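PDB 3HZ7: UPF0033 domain-containing protein from Desulfitobacterium hafniense, which is of unknown function but carries an N-terminal TusA/SirA-like domain, the part modelled here, and so may take part in sulfur transfer. Local coordinates for residues M1-D5 with R17-A21. Residues are numbered along the deposited sequence.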
loop_
_atom_site.group_PDB
_atom_site.type_symbol
_atom_site.label_atom_id
_atom_site.label_comp_id
_atom_site.label_asym_id
_atom_site.label_seq_id
_atom_site.Cartn_x
_atom_site.Cartn_y
_atom_site.Cartn_z
HETATM N N MSE A 1 0.581 -13.155 -1.782
HETATM C CA MSE A 1 0.504 -11.673 -1.898
HETATM C C MSE A 1 -0.943 -11.172 -1.718
HETATM O O MSE A 1 -1.876 -11.954 -1.852
HETATM C CB MSE A 1 1.054 -11.241 -3.273
HETATM C CG MSE A 1 0.983 -9.746 -3.517
HETATM SE SE MSE A 1 1.281 -9.281 -5.415
HETATM C CE MSE A 1 2.251 -7.618 -5.196
ATOM N N ILE A 2 -1.134 -9.900 -1.371
ATOM C CA ILE A 2 -2.471 -9.345 -1.207
ATOM C C ILE A 2 -2.595 -7.987 -1.929
ATOM O O ILE A 2 -1.720 -7.134 -1.819
ATOM C CB ILE A 2 -2.860 -9.235 0.310
ATOM C CG1 ILE A 2 -4.247 -8.616 0.477
ATOM C CG2 ILE A 2 -1.917 -8.337 1.057
ATOM C CD1 ILE A 2 -4.257 -7.135 0.423
ATOM N N THR A 3 -3.662 -7.838 -2.705
ATOM C CA THR A 3 -3.951 -6.621 -3.463
ATOM C C THR A 3 -5.230 -6.004 -2.970
ATOM O O THR A 3 -6.266 -6.670 -2.883
ATOM C CB THR A 3 -4.028 -6.900 -4.971
ATOM O OG1 THR A 3 -2.746 -7.384 -5.353
ATOM C CG2 THR A 3 -4.294 -5.543 -5.843
ATOM N N ILE A 4 -5.105 -4.758 -2.534
ATOM C CA ILE A 4 -6.221 -4.018 -2.024
ATOM C C ILE A 4 -6.677 -3.002 -3.081
ATOM O O ILE A 4 -5.902 -2.140 -3.444
ATOM C CB ILE A 4 -5.826 -3.242 -0.757
ATOM C CG1 ILE A 4 -5.355 -4.290 0.315
ATOM C CG2 ILE A 4 -7.089 -2.260 -0.302
ATOM C CD1 ILE A 4 -5.173 -3.844 1.747
ATOM N N ASP A 5 -7.905 -3.113 -3.575
ATOM C CA ASP A 5 -8.377 -2.094 -4.540
ATOM C C ASP A 5 -9.064 -1.038 -3.681
ATOM O O ASP A 5 -10.101 -1.294 -3.066
ATOM C CB ASP A 5 -9.411 -2.668 -5.510
ATOM C CG ASP A 5 -9.989 -1.599 -6.466
ATOM O OD1 ASP A 5 -9.891 -0.380 -6.188
ATOM O OD2 ASP A 5 -10.548 -2.011 -7.490
ATOM N N ARG A 17 -6.517 0.366 5.395
ATOM C CA ARG A 17 -6.692 -0.963 4.858
ATOM C C ARG A 17 -5.309 -1.606 4.655
ATOM O O ARG A 17 -5.080 -2.771 4.980
ATOM C CB ARG A 17 -7.520 -0.854 3.563
ATOM C CG ARG A 17 -9.017 -0.495 3.787
ATOM C CD ARG A 17 -9.878 -0.474 2.520
ATOM N NE ARG A 17 -9.894 -1.795 1.896
ATOM C CZ ARG A 17 -10.287 -2.050 0.643
ATOM N NH1 ARG A 17 -10.705 -1.066 -0.165
ATOM N NH2 ARG A 17 -10.265 -3.306 0.190
ATOM N N ALA A 18 -4.351 -0.824 4.160
ATOM C CA ALA A 18 -3.012 -1.334 3.947
ATOM C C ALA A 18 -2.346 -1.686 5.238
ATOM O O ALA A 18 -1.707 -2.735 5.333
ATOM C CB ALA A 18 -2.112 -0.289 3.152
ATOM N N LYS A 19 -2.476 -0.831 6.247
ATOM C CA LYS A 19 -1.807 -1.122 7.496
ATOM C C LYS A 19 -2.392 -2.384 8.172
ATOM O O LYS A 19 -1.655 -3.204 8.739
ATOM C CB LYS A 19 -1.873 0.103 8.454
ATOM C CG LYS A 19 -1.008 -0.093 9.702
ATOM C CD LYS A 19 -0.868 1.197 10.482
ATOM C CE LYS A 19 -0.203 0.964 11.830
ATOM N NZ LYS A 19 0.196 2.272 12.442
ATOM N N LYS A 20 -3.702 -2.535 8.107
ATOM C CA LYS A 20 -4.384 -3.705 8.678
ATOM C C LYS A 20 -3.863 -4.948 7.953
ATOM O O LYS A 20 -3.571 -5.970 8.562
ATOM C CB LYS A 20 -5.888 -3.641 8.432
ATOM C CG LYS A 20 -6.607 -2.486 9.094
ATOM C CD LYS A 20 -8.123 -2.645 8.980
ATOM C CE LYS A 20 -8.595 -4.009 9.436
ATOM N NZ LYS A 20 -10.008 -3.964 9.915
ATOM N N ALA A 21 -3.767 -4.875 6.641
ATOM C CA ALA A 21 -3.263 -6.051 5.923
ATOM C C ALA A 21 -1.819 -6.387 6.286
ATOM O O ALA A 21 -1.451 -7.607 6.369
ATOM C CB ALA A 21 -3.393 -5.868 4.393
#
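Start with the two-layer α/β sandwich of the TusA-like fold: strand 2-5 is the first strand and an outermost one of the four-stranded sheet, and helix 13-23 returns across the sheet face to bring the chain alongside strand 31-36, which pairs parallel to the first. These are the first strand and the helix of a right-handed β-α-β crossover. The local axes of strand 2-5 and helix 17-21 run nearly antiparallel, at 161°, and approach to 9.7 Å.

Ile4 fills the gap. Its CA-CB bond points toward the helix, and Ile4 CD1 packs on the helix backbone at Arg17 and Ala18, 4.0 Å from Ala18 N, and lies 3.8 Å from Ala21 CB. Ala21 points its CA-CB bond toward the strand, and its small side chain lets the isoleucine come close. Ile4 CG2 sits over one face of the Arg17 guanidinium, 3.3 Å from Arg17 CZ. Ile2, one strand repeat earlier, adds a looser apolar touch, Ile2 CD1 to Ala21 CB at 4.3 Å. Ala18 turns sideways, into the sandwich interior, where it meets Val34 of the neighbouring strand and Leu45 and Met48 of helix 39-52.

Arg17 covers the end of the strand. Its aliphatic chain leaves the helix toward the sheet, carrying the guanidinium past Ile4 to the backbone of Asp5. The CA-CB bond of Asp5 points away from the helix, and its OD1 accepts a hydrogen bond from Leu7 N. The arginine meets the main chain: Arg17 NH1 donates to Asp5 O at 3.0 Å, with an N-H...O angle of 137°.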